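Local coordinates for hypothetical protein BP2299 (Bordetella pertussis Tohama I, PDB 2FQP), which is of unknown function but folds as a small cupin domain and binds a zinc ion through three histidines, at residues Thr31-His36 and Gly74-Val79; Pro49-Thr54 and Asn78-Ser83. All coordinates share one frame; numbering follows the deposited sequence.

In this cupin domain a single strand, 76-80, serves two partners, and the two contacts divide between them its two edges. Contact 1 pairs one edge with the short strand 34-35; contact 2 pairs the other with strand 48-54, so that 34-35, 76-80 and 48-54 follow one another across the same antiparallel sheet. Along the chain the order is 31-36, 49-54, then the closing stretch 74-83, which both contacts share at Asn78 and Val79. Their centres lie about 11 Å apart, and they meet where His77 CB packs 3.1 Å from Glu53 O. The zinc site of contact 1 is thereby built onto a strand that contact 2 ties into the sheet.

Contact 1: Thr31-His36 and Gly74-Val79; sequences TGWHRH and GVEHNV. With ZN (zinc ion), chain E.
Gly74 and His36 open the pairing, the glycine N bonding to His36 O while its CA lies over one face of the Arg35 guanidinium. Val75 O then accepts from His36 N at 2.8 Å, and Val75 CG1 sits over the centre of one face of the His77 ring. Glu76 reaches two ways: OE1 takes the indole N-H, Trp33 NE1 to Glu76 OE1 being 3.2 Å at 173°, in the indole plane but on the carboxylate's anti side, whereas OE2 makes a long salt bridge with Arg35 NE. His77 exchanges backbone bonds with His34, and its CA stands 3.9 Å above the centroid of the Trp33 six-membered ring in a CH-pi contact. With CG set between backbone N and carbonyl carbon (chi1 62°), the His77 imidazole joins those of His34 and His36 around zinc. In the manner of cupin metal sites, NE2 of His34 and His36 bind at 2.0 Å each, NE2 of His77 at 2.3 Å, and three waters complete the shell. Gly32 O fixes the His34 ring by accepting from ND1. Asn78, whose ND2 is bonded to Glu53, accepts a weak bond from Gly32 N at OD1. Val79 N donates to Thr31 OG1, while Val79 CG2 lies over the other His77 face. Strand 48-54 flanks strand 76-80 on its far edge, Tyr40 of strand 40-44 stacks on His36, and Phe25 of strand 18-25 meets Thr31 and Val79.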
ATOM      1  N   THR A  31       3.445 -13.323 -12.875  1.00 10.70           N
ATOM      2  CA  THR A  31       4.793 -12.999 -12.389  1.00 12.38           C
ATOM      3  C   THR A  31       5.910 -13.881 -12.885  1.00 13.16           C
ATOM      4  O   THR A  31       7.072 -13.422 -12.967  1.00 13.81           O
ATOM      5  CB  THR A  31       4.879 -13.040 -10.845  1.00 15.10           C
ATOM      6  OG1 THR A  31       4.342 -14.282 -10.386  1.00  9.75           O
ATOM      7  CG2 THR A  31       4.108 -11.899 -10.250  1.00 12.92           C
ATOM      8  N   GLY A  32       5.576 -15.145 -13.147  1.00 11.36           N
ATOM      9  CA  GLY A  32       6.549 -16.242 -13.202  1.00 13.94           C
ATOM     10  C   GLY A  32       6.817 -16.692 -11.784  1.00 11.79           C
ATOM     11  O   GLY A  32       6.537 -15.960 -10.817  1.00 12.74           O
ATOM     12  N   TRP A  33       7.323 -17.897 -11.638  1.00 11.51           N
ATOM     13  CA  TRP A  33       7.655 -18.402 -10.321  1.00 11.71           C
ATOM     14  C   TRP A  33       8.759 -17.547  -9.706  1.00 12.84           C
ATOM     15  O   TRP A  33       9.694 -17.157 -10.373  1.00 13.56           O
ATOM     16  CB  TRP A  33       8.133 -19.842 -10.411  1.00 12.22           C
ATOM     17  CG  TRP A  33       8.048 -20.578  -9.109  1.00 15.68           C
ATOM     18  CD1 TRP A  33       9.011 -20.668  -8.143  1.00 21.93           C
ATOM     19  CD2 TRP A  33       6.932 -21.341  -8.641  1.00 15.47           C
ATOM     20  NE1 TRP A  33       8.559 -21.446  -7.089  1.00 16.73           N
ATOM     21  CE2 TRP A  33       7.295 -21.892  -7.389  1.00 19.14           C
ATOM     22  CE3 TRP A  33       5.685 -21.649  -9.175  1.00 18.91           C
ATOM     23  CZ2 TRP A  33       6.429 -22.683  -6.647  1.00 23.06           C
ATOM     24  CZ3 TRP A  33       4.818 -22.470  -8.417  1.00 18.13           C
ATOM     25  CH2 TRP A  33       5.203 -22.958  -7.184  1.00 16.70           C
ATOM     26  N   HIS A  34       8.665 -17.338  -8.412  1.00 12.98           N
ATOM     27  CA  HIS A  34       9.653 -16.603  -7.640  1.00 13.05           C
ATOM     28  C   HIS A  34       9.577 -17.015  -6.160  1.00 14.02           C
ATOM     29  O   HIS A  34       8.577 -17.592  -5.702  1.00 13.02           O
ATOM     30  CB  HIS A  34       9.448 -15.089  -7.811  1.00 14.74           C
ATOM     31  CG  HIS A  34       8.106 -14.598  -7.376  1.00 12.02           C
ATOM     32  ND1 HIS A  34       6.982 -14.783  -8.154  1.00 10.30           N
ATOM     33  CD2 HIS A  34       7.695 -13.936  -6.264  1.00 16.01           C
ATOM     34  CE1 HIS A  34       5.937 -14.233  -7.546  1.00 12.18           C
ATOM     35  NE2 HIS A  34       6.344 -13.700  -6.409  1.00 11.84           N
ATOM     36  N   ARG A  35      10.630 -16.698  -5.418  1.00 14.39           N
ATOM     37  CA  ARG A  35      10.685 -16.945  -3.988  1.00 16.79           C
ATOM     38  C   ARG A  35      10.787 -15.586  -3.290  1.00 16.83           C
ATOM     39  O   ARG A  35      11.647 -14.801  -3.647  1.00 17.55           O
ATOM     40  CB  ARG A  35      11.913 -17.764  -3.609  1.00 16.94           C
ATOM     41  CG  ARG A  35      12.030 -18.019  -2.106  1.00 23.77           C
ATOM     42  CD  ARG A  35      13.243 -18.884  -1.734  1.00 22.08           C
ATOM     43  NE  ARG A  35      13.100 -19.435  -0.387  1.00 30.74           N
ATOM     44  CZ  ARG A  35      13.269 -18.753   0.744  1.00 34.65           C
ATOM     45  NH1 ARG A  35      13.593 -17.466   0.720  1.00 31.45           N
ATOM     46  NH2 ARG A  35      13.108 -19.374   1.919  1.00 36.96           N
ATOM     47  N   HIS A  36       9.970 -15.350  -2.278  1.00 14.39           N
ATOM     48  CA  HIS A  36      10.066 -14.110  -1.515  1.00 12.71           C
ATOM     49  C   HIS A  36      11.154 -14.224  -0.490  1.00 15.36           C
ATOM     50  O   HIS A  36      11.059 -15.053   0.402  1.00 12.53           O
ATOM     51  CB  HIS A  36       8.757 -13.809  -0.835  1.00 16.25           C
ATOM     52  CG  HIS A  36       7.768 -13.249  -1.777  1.00 10.51           C
ATOM     53  ND1 HIS A  36       7.710 -11.902  -2.064  1.00 12.26           N
ATOM     54  CD2 HIS A  36       6.872 -13.857  -2.590  1.00 16.95           C
ATOM     55  CE1 HIS A  36       6.795 -11.707  -2.998  1.00 16.50           C
ATOM     56  NE2 HIS A  36       6.269 -12.879  -3.327  1.00 13.75           N
ATOM     57  N   GLY A  74       9.729 -16.535   2.436  1.00 14.54           N
ATOM     58  CA  GLY A  74       9.799 -17.939   2.050  1.00 15.46           C
ATOM     59  C   GLY A  74       8.688 -18.393   1.120  1.00 14.03           C
ATOM     60  O   GLY A  74       8.752 -19.475   0.574  1.00 14.14           O
ATOM     61  N   VAL A  75       7.682 -17.550   0.908  1.00 13.75           N
ATOM     62  CA  VAL A  75       6.632 -17.852  -0.059  1.00 13.49           C
ATOM     63  C   VAL A  75       7.243 -18.150  -1.415  1.00 13.16           C
ATOM     64  O   VAL A  75       8.095 -17.418  -1.889  1.00 14.86           O
ATOM     65  CB  VAL A  75       5.622 -16.664  -0.158  1.00 14.66           C
ATOM     66  CG1 VAL A  75       4.682 -16.850  -1.309  1.00 17.17           C
ATOM     67  CG2 VAL A  75       4.871 -16.538   1.168  1.00 13.09           C
ATOM     68  N   GLU A  76       6.819 -19.249  -2.010  1.00 13.48           N
ATOM     69  CA  GLU A  76       7.218 -19.629  -3.386  1.00 15.79           C
ATOM     70  C   GLU A  76       5.953 -19.793  -4.154  1.00 15.38           C
ATOM     71  O   GLU A  76       5.085 -20.564  -3.761  1.00 15.99           O
ATOM     72  CB  GLU A  76       8.009 -20.930  -3.422  1.00 14.71           C
ATOM     73  CG  GLU A  76       9.351 -20.858  -2.727  1.00 24.31           C
ATOM     74  CD  GLU A  76      10.413 -21.789  -3.355  1.00 24.71           C
ATOM     75  OE1 GLU A  76      10.216 -22.342  -4.485  1.00 26.63           O
ATOM     76  OE2 GLU A  76      11.456 -21.951  -2.696  1.00 34.04           O
ATOM     77  N   HIS A  77       5.811 -19.036  -5.236  1.00 13.17           N
ATOM     78  CA  HIS A  77       4.616 -19.117  -6.056  1.00 12.83           C
ATOM     79  C   HIS A  77       4.728 -18.403  -7.400  1.00 11.85           C
ATOM     80  O   HIS A  77       5.700 -17.717  -7.669  1.00 12.28           O
ATOM     81  CB  HIS A  77       3.417 -18.527  -5.292  1.00 16.50           C
ATOM     82  CG  HIS A  77       3.553 -17.074  -4.949  1.00 13.73           C
ATOM     83  ND1 HIS A  77       2.629 -16.432  -4.148  1.00 11.97           N
ATOM     84  CD2 HIS A  77       4.482 -16.145  -5.269  1.00 17.22           C
ATOM     85  CE1 HIS A  77       2.964 -15.164  -4.017  1.00 19.84           C
ATOM     86  NE2 HIS A  77       4.089 -14.958  -4.673  1.00 23.06           N
ATOM     87  N   ASN A  78       3.699 -18.613  -8.220  1.00  9.37           N
ATOM     88  CA  ASN A  78       3.446 -17.902  -9.430  1.00  9.43           C
ATOM     89  C   ASN A  78       2.094 -17.217  -9.212  1.00 11.88           C
ATOM     90  O   ASN A  78       1.173 -17.806  -8.678  1.00 11.35           O
ATOM     91  CB  ASN A  78       3.397 -18.803 -10.659  1.00 11.12           C
ATOM     92  CG  ASN A  78       3.071 -18.017 -11.951  1.00 14.23           C
ATOM     93  OD1 ASN A  78       3.565 -16.921 -12.130  1.00 14.72           O
ATOM     94  ND2 ASN A  78       2.199 -18.582 -12.815  1.00 15.57           N
ATOM     95  N   VAL A  79       1.983 -15.960  -9.608  1.00 10.58           N
ATOM     96  CA  VAL A  79       0.755 -15.241  -9.399  1.00 10.22           C
ATOM     97  C   VAL A  79       0.216 -14.803 -10.743  1.00  9.86           C
ATOM     98  O   VAL A  79       0.938 -14.221 -11.500  1.00 11.77           O
ATOM     99  CB  VAL A  79       1.005 -13.954  -8.580  1.00  9.87           C
ATOM    100  CG1 VAL A  79      -0.265 -13.146  -8.412  1.00  9.66           C
ATOM    101  CG2 VAL A  79       1.548 -14.306  -7.219  1.00 11.27           C
TER
HETATM  102 ZN    ZN E 100       5.108 -12.936  -5.005  1.00 22.09          ZN
HETATM  103  O   HOH W   1       5.692 -10.774  -5.844  1.00 31.37           O
HETATM  104  O   HOH W   2       3.879 -12.171  -6.749  1.00 21.41           O
HETATM  105  O   HOH W   3       3.705 -11.657  -4.273  1.00 16.44           O

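Contact 2: Pro49-Thr54 and Asn78-Ser83; sequences PLLLET and NVINPS
Leu51 and Ile80 form one antiparallel hydrogen-bonded pair, Glu53 and Asn78 the next, with four backbone bonds between them; Leu51 N to Ile80 O, at 2.8 Å, is almost straight. Among side chains, Asn78 ND2 donates to Glu53 OE1 at 2.9 Å and 175°. Glu53 CG lies beside the backbone N (chi1 -63°), and the extended chain beyond it runs side by side with Asn78. The acceptor lies in the amide plane, yet the donor stands above the carboxylate plane, the flat groups turned 58° apart. Glu30 also accepts from this ND2, so two carboxylates share the ND2 group. Among apolar contacts, Val79 CG1 meets Leu50 CD1, and Val79 CG2 is 3.8 Å from Leu52 CD2; on the other face Leu51 CB is 4.0 Å from Ile80 CB. The Ile80 CD1 methyl packs against the Glu53 carboxylate, 3.6 Å from Glu53 CD. Beyond the strand, Pro82 CG touches Pro49 CG. A water closes this end, donating to Pro49 O and Asn81 OD1 and accepting from Ser83 OG. Asn81 ND2 bonds to Thr85 O. Ser83 N to Asn81 OD1, 3.2 Å, makes an Asx turn just after this strand of the double-stranded beta-helix, the cupin fold.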
ATOM      1  N   PRO A  49      -9.978 -10.937  -8.311  1.00 12.94           N
ATOM      2  CA  PRO A  49      -9.331 -12.216  -7.989  1.00 13.04           C
ATOM      3  C   PRO A  49      -7.868 -12.258  -8.482  1.00 13.81           C
ATOM      4  O   PRO A  49      -7.513 -11.641  -9.509  1.00 13.02           O
ATOM      5  CB  PRO A  49     -10.195 -13.232  -8.759  1.00 14.04           C
ATOM      6  CG  PRO A  49     -10.633 -12.487  -9.969  1.00 15.25           C
ATOM      7  CD  PRO A  49     -10.905 -11.065  -9.447  1.00 14.32           C
ATOM      8  N   LEU A  50      -7.025 -12.973  -7.744  1.00 12.91           N
ATOM      9  CA  LEU A  50      -5.740 -13.401  -8.237  1.00 13.77           C
ATOM     10  C   LEU A  50      -5.718 -14.905  -8.133  1.00 16.48           C
ATOM     11  O   LEU A  50      -6.382 -15.472  -7.257  1.00 13.49           O
ATOM     12  CB  LEU A  50      -4.587 -12.817  -7.418  1.00 15.58           C
ATOM     13  CG  LEU A  50      -4.243 -11.342  -7.677  1.00 15.36           C
ATOM     14  CD1 LEU A  50      -3.022 -11.031  -6.892  1.00 16.99           C
ATOM     15  CD2 LEU A  50      -4.067 -10.991  -9.124  1.00 17.81           C
ATOM     16  N   LEU A  51      -4.976 -15.542  -9.039  1.00 12.82           N
ATOM     17  CA  LEU A  51      -4.856 -16.980  -9.033  1.00 15.48           C
ATOM     18  C   LEU A  51      -3.452 -17.256  -8.538  1.00 14.10           C
ATOM     19  O   LEU A  51      -2.480 -16.782  -9.142  1.00 14.23           O
ATOM     20  CB  LEU A  51      -5.092 -17.534 -10.438  1.00 13.72           C
ATOM     21  CG  LEU A  51      -4.921 -19.042 -10.626  1.00 18.46           C
ATOM     22  CD1 LEU A  51      -5.812 -19.798  -9.682  1.00 23.70           C
ATOM     23  CD2 LEU A  51      -5.245 -19.422 -12.062  1.00 25.99           C
ATOM     24  N   LEU A  52      -3.345 -17.961  -7.423  1.00 12.15           N
ATOM     25  CA  LEU A  52      -2.037 -18.227  -6.807  1.00 12.51           C
ATOM     26  C   LEU A  52      -1.662 -19.682  -6.991  1.00 12.58           C
ATOM     27  O   LEU A  52      -2.389 -20.584  -6.557  1.00 11.16           O
ATOM     28  CB  LEU A  52      -2.041 -17.873  -5.329  1.00 14.73           C
ATOM     29  CG  LEU A  52      -2.551 -16.487  -4.957  1.00 20.52           C
ATOM     30  CD1 LEU A  52      -2.810 -16.402  -3.446  1.00 28.21           C
ATOM     31  CD2 LEU A  52      -1.555 -15.456  -5.424  1.00 24.43           C
ATOM     32  N   GLU A  53      -0.536 -19.908  -7.667  1.00 13.26           N
ATOM     33  CA  GLU A  53      -0.012 -21.280  -7.910  1.00 13.49           C
ATOM     34  C   GLU A  53       1.133 -21.538  -6.965  1.00 13.76           C
ATOM     35  O   GLU A  53       2.098 -20.804  -6.949  1.00 15.17           O
ATOM     36  CB  GLU A  53       0.501 -21.406  -9.327  1.00 15.77           C
ATOM     37  CG  GLU A  53      -0.607 -21.215 -10.348  1.00 14.25           C
ATOM     38  CD  GLU A  53      -0.185 -21.497 -11.787  1.00 18.25           C
ATOM     39  OE1 GLU A  53       0.957 -21.155 -12.199  1.00 14.86           O
ATOM     40  OE2 GLU A  53      -1.037 -22.025 -12.526  1.00 20.87           O
ATOM     41  N   THR A  54       0.987 -22.552  -6.145  1.00 15.60           N
ATOM     42  CA  THR A  54       1.987 -22.906  -5.179  1.00 15.48           C
ATOM     43  C   THR A  54       2.318 -24.353  -5.447  1.00 17.01           C
ATOM     44  O   THR A  54       1.686 -25.007  -6.284  1.00 15.10           O
ATOM     45  CB  THR A  54       1.439 -22.690  -3.759  1.00 16.39           C
ATOM     46  OG1 THR A  54       0.295 -23.534  -3.564  1.00 15.46           O
ATOM     47  CG2 THR A  54       1.037 -21.259  -3.573  1.00 19.64           C
ATOM     48  N   ASN A  78       3.699 -18.613  -8.220  1.00  9.37           N
ATOM     49  CA  ASN A  78       3.446 -17.902  -9.430  1.00  9.43           C
ATOM     50  C   ASN A  78       2.094 -17.217  -9.212  1.00 11.88           C
ATOM     51  O   ASN A  78       1.173 -17.806  -8.678  1.00 11.35           O
ATOM     52  CB  ASN A  78       3.397 -18.803 -10.659  1.00 11.12           C
ATOM     53  CG  ASN A  78       3.071 -18.017 -11.951  1.00 14.23           C
ATOM     54  OD1 ASN A  78       3.565 -16.921 -12.130  1.00 14.72           O
ATOM     55  ND2 ASN A  78       2.199 -18.582 -12.815  1.00 15.57           N
ATOM     56  N   VAL A  79       1.983 -15.960  -9.608  1.00 10.58           N
ATOM     57  CA  VAL A  79       0.755 -15.241  -9.399  1.00 10.22           C
ATOM     58  C   VAL A  79       0.216 -14.803 -10.743  1.00  9.86           C
ATOM     59  O   VAL A  79       0.938 -14.221 -11.500  1.00 11.77           O
ATOM     60  CB  VAL A  79       1.005 -13.954  -8.580  1.00  9.87           C
ATOM     61  CG1 VAL A  79      -0.265 -13.146  -8.412  1.00  9.66           C
ATOM     62  CG2 VAL A  79       1.548 -14.306  -7.219  1.00 11.27           C
ATOM     63  N   ILE A  80      -1.059 -15.036 -10.964  1.00 10.01           N
ATOM     64  CA  ILE A  80      -1.709 -14.830 -12.237  1.00 11.22           C
ATOM     65  C   ILE A  80      -2.919 -13.925 -12.059  1.00 10.21           C
ATOM     66  O   ILE A  80      -3.686 -14.061 -11.101  1.00 11.11           O
ATOM     67  CB  ILE A  80      -2.180 -16.183 -12.858  1.00 11.92           C
ATOM     68  CG1 ILE A  80      -0.991 -17.054 -13.269  1.00 17.79           C
ATOM     69  CG2 ILE A  80      -3.065 -15.979 -14.093  1.00 13.78           C
ATOM     70  CD1 ILE A  80      -1.384 -18.516 -13.469  1.00 15.12           C
ATOM     71  N   ASN A  81      -3.113 -13.011 -13.004  1.00 10.43           N
ATOM     72  CA  ASN A  81      -4.310 -12.188 -13.100  1.00 11.80           C
ATOM     73  C   ASN A  81      -5.291 -12.858 -14.087  1.00 12.57           C
ATOM     74  O   ASN A  81      -5.088 -12.764 -15.298  1.00 12.80           O
ATOM     75  CB  ASN A  81      -3.950 -10.809 -13.644  1.00 13.28           C
ATOM     76  CG  ASN A  81      -5.148  -9.952 -13.889  1.00  6.78           C
ATOM     77  OD1 ASN A  81      -6.233 -10.182 -13.330  1.00 10.92           O
ATOM     78  ND2 ASN A  81      -4.971  -8.920 -14.726  1.00  9.12           N
ATOM     79  N   PRO A  82      -6.341 -13.504 -13.575  1.00 12.70           N
ATOM     80  CA  PRO A  82      -7.225 -14.264 -14.464  1.00 13.57           C
ATOM     81  C   PRO A  82      -8.305 -13.405 -15.143  1.00 17.75           C
ATOM     82  O   PRO A  82      -9.149 -13.936 -15.878  1.00 19.34           O
ATOM     83  CB  PRO A  82      -7.880 -15.237 -13.505  1.00 15.93           C
ATOM     84  CG  PRO A  82      -8.030 -14.448 -12.235  1.00 16.33           C
ATOM     85  CD  PRO A  82      -6.773 -13.604 -12.154  1.00 10.95           C
ATOM     86  N   SER A  83      -8.292 -12.104 -14.892  1.00 16.19           N
ATOM     87  CA  SER A  83      -9.340 -11.214 -15.368  1.00 14.63           C
ATOM     88  C   SER A  83      -9.006 -10.607 -16.732  1.00 15.48           C
ATOM     89  O   SER A  83      -7.901 -10.720 -17.222  1.00 15.47           O
ATOM     90  CB  SER A  83      -9.597 -10.103 -14.359  1.00 16.31           C
ATOM     91  OG  SER A  83     -10.151 -10.632 -13.164  1.00 18.59           O
TER
HETATM   92  O   HOH W   4      -8.241 -10.054 -11.331  1.00 15.77           O